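Long-range contact in putative aminooxidase (Propionibacterium acnes, PDB 2BA9), which isomerises polyunsaturated fatty acids to make conjugated linoleic acid, with bound FAD, in a fold related to flavin-containing amine oxidoreductases: residues 289-294 / 323-328. Sequence-based numbering, arbitrary orientation.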
loop_
_atom_site.group_PDB
_atom_site.type_symbol
_atom_site.label_atom_id
_atom_site.label_comp_id
_atom_site.label_asym_id
_atom_site.label_seq_id
_atom_site.Cartn_x
_atom_site.Cartn_y
_atom_site.Cartn_z
ATOM N N LYS A 289 -8.013 14.140 24.319
ATOM C CA LYS A 289 -7.767 14.348 25.747
ATOM C C LYS A 289 -7.354 12.983 26.298
ATOM O O LYS A 289 -7.782 11.928 25.784
ATOM C CB LYS A 289 -8.967 14.959 26.499
ATOM C CG LYS A 289 -10.359 14.511 26.027
ATOM C CD LYS A 289 -11.466 15.169 26.848
ATOM C CE LYS A 289 -12.841 14.900 26.238
ATOM N NZ LYS A 289 -13.131 15.769 25.043
ATOM N N GLU A 290 -6.496 12.993 27.309
ATOM C CA GLU A 290 -5.814 11.779 27.769
ATOM C C GLU A 290 -4.956 11.236 26.620
ATOM O O GLU A 290 -5.349 10.310 25.898
ATOM C CB GLU A 290 -6.802 10.729 28.311
ATOM C CG GLU A 290 -7.137 10.816 29.804
ATOM C CD GLU A 290 -7.285 12.244 30.346
ATOM O OE1 GLU A 290 -6.267 12.807 30.821
ATOM O OE2 GLU A 290 -8.413 12.794 30.330
ATOM N N TYR A 291 -3.783 11.843 26.462
ATOM C CA TYR A 291 -2.836 11.480 25.409
ATOM C C TYR A 291 -2.225 10.093 25.663
ATOM O O TYR A 291 -1.706 9.834 26.744
ATOM C CB TYR A 291 -1.725 12.527 25.358
ATOM C CG TYR A 291 -0.965 12.626 24.050
ATOM C CD1 TYR A 291 -1.618 12.930 22.859
ATOM C CD2 TYR A 291 0.433 12.487 24.018
ATOM C CE1 TYR A 291 -0.915 13.053 21.667
ATOM C CE2 TYR A 291 1.142 12.614 22.823
ATOM C CZ TYR A 291 0.460 12.887 21.656
ATOM O OH TYR A 291 1.153 13.030 20.476
ATOM N N PRO A 292 -2.295 9.186 24.680
ATOM C CA PRO A 292 -1.563 7.933 24.868
ATOM C C PRO A 292 -0.067 8.160 25.032
ATOM O O PRO A 292 0.455 9.177 24.577
ATOM C CB PRO A 292 -1.865 7.132 23.598
ATOM C CG PRO A 292 -2.607 8.043 22.679
ATOM C CD PRO A 292 -3.089 9.214 23.439
ATOM N N THR A 293 0.596 7.227 25.711
ATOM C CA THR A 293 2.047 7.254 25.877
ATOM C C THR A 293 2.709 6.245 24.935
ATOM O O THR A 293 3.925 6.080 24.944
ATOM C CB THR A 293 2.450 6.968 27.344
ATOM O OG1 THR A 293 1.643 5.923 27.888
ATOM C CG2 THR A 293 2.254 8.202 28.215
ATOM N N ILE A 294 1.889 5.588 24.115
ATOM C CA ILE A 294 2.322 4.527 23.215
ATOM C C ILE A 294 1.205 4.269 22.178
ATOM O O ILE A 294 0.047 4.599 22.435
ATOM C CB ILE A 294 2.638 3.243 24.020
ATOM C CG1 ILE A 294 3.452 2.261 23.175
ATOM C CG2 ILE A 294 1.343 2.595 24.568
ATOM C CD1 ILE A 294 4.062 1.130 24.018
ATOM N N GLN A 323 -0.586 17.078 20.176
ATOM C CA GLN A 323 -0.298 16.671 18.791
ATOM C C GLN A 323 -1.278 15.617 18.272
ATOM O O GLN A 323 -2.102 15.077 19.027
ATOM C CB GLN A 323 1.153 16.154 18.649
ATOM C CG GLN A 323 2.142 17.216 18.171
ATOM C CD GLN A 323 1.884 17.693 16.750
ATOM O OE1 GLN A 323 1.170 17.040 15.973
ATOM N NE2 GLN A 323 2.490 18.837 16.388
ATOM N N ILE A 324 -1.157 15.318 16.974
ATOM C CA ILE A 324 -2.095 14.439 16.282
ATOM C C ILE A 324 -1.882 12.968 16.591
ATOM O O ILE A 324 -0.749 12.468 16.591
ATOM C CB ILE A 324 -2.034 14.646 14.746
ATOM C CG1 ILE A 324 -2.452 16.077 14.375
ATOM C CG2 ILE A 324 -2.952 13.675 14.012
ATOM C CD1 ILE A 324 -3.874 16.422 14.786
ATOM N N ILE A 325 -2.997 12.287 16.855
ATOM C CA ILE A 325 -3.049 10.842 16.985
ATOM C C ILE A 325 -3.981 10.391 15.878
ATOM O O ILE A 325 -5.130 10.837 15.820
ATOM C CB ILE A 325 -3.658 10.417 18.343
ATOM C CG1 ILE A 325 -2.810 10.931 19.518
ATOM C CG2 ILE A 325 -3.859 8.921 18.389
ATOM C CD1 ILE A 325 -1.460 10.250 19.731
ATOM N N THR A 326 -3.492 9.550 14.974
ATOM C CA THR A 326 -4.318 9.104 13.858
ATOM C C THR A 326 -4.920 7.732 14.194
ATOM O O THR A 326 -4.295 6.908 14.879
ATOM C CB THR A 326 -3.540 9.072 12.499
ATOM O OG1 THR A 326 -2.296 8.382 12.653
ATOM C CG2 THR A 326 -3.279 10.487 11.976
ATOM N N THR A 327 -6.142 7.516 13.717
ATOM C CA THR A 327 -6.871 6.268 13.907
ATOM C C THR A 327 -7.128 5.635 12.555
ATOM O O THR A 327 -7.214 6.340 11.536
ATOM C CB THR A 327 -8.241 6.486 14.601
ATOM O OG1 THR A 327 -9.151 7.092 13.677
ATOM C CG2 THR A 327 -8.107 7.356 15.855
ATOM N N TYR A 328 -7.293 4.309 12.567
ATOM C CA TYR A 328 -7.390 3.492 11.350
ATOM C C TYR A 328 -8.518 2.472 11.465
ATOM O O TYR A 328 -8.544 1.678 12.404
ATOM C CB TYR A 328 -6.051 2.786 11.112
ATOM C CG TYR A 328 -4.889 3.766 11.066
ATOM C CD1 TYR A 328 -4.393 4.243 9.848
ATOM C CD2 TYR A 328 -4.310 4.240 12.240
ATOM C CE1 TYR A 328 -3.367 5.165 9.810
ATOM C CE2 TYR A 328 -3.277 5.153 12.213
ATOM C CZ TYR A 328 -2.803 5.610 10.990
ATOM O OH TYR A 328 -1.780 6.519 10.968
HETATM O O HOH W 1 1.536 12.144 18.085
#
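Tyr291 and Ile325 form the tight part of this contact. Tyr291 CE1 lies 3.4 Å from Ile325 CD1, and the methyl group approaches the ring obliquely. Ile325 CG1 is also close, 3.6 Å from the same CE1. Pro292 meets Ile325 tip to tip, with Pro292 CG 3.9 Å from Ile325 CD1. The isoleucine end therefore packs against both the tyrosine ring and the proline ring. Tyr291 CG is anti to the backbone N (chi1 -158°), and the far part of the ring, CE1 and OH, makes the closest approaches. At the ring edge, near its plane, Gln323 O sits 3.5 Å from Tyr291 CE1. No direct hydrogen bond joins the two segments.

The hydroxyl side is polar and bridged by water. Tyr291 OH lies 3.6 Å from Gln323 CB, but it meets Ile324 O only through a water. The water donates to Tyr291 OH at 2.6 Å and to Ile324 O at 2.7 Å. Tyr291 OH also hydrogen-bonds Trp317 O, so the hydroxyl has two polar partners. Gln323 OE1 accepts a hydrogen bond from Ile324 N, and Gln323 NE2 hydrogen-bonds Tyr51 O. The solvent side is at exposed Lys289 and Glu290.

The contact packs the loop between strands 277-288 and 295-297 against residues 323-325, leading into strand 325-330. Further along, Tyr328 touches FAD. Strand 325-330 runs antiparallel between strands 310-315 and 277-288 in the mixed sheet, and His315 of strand 310-315 meets the Tyr291 ring and touches Ile325.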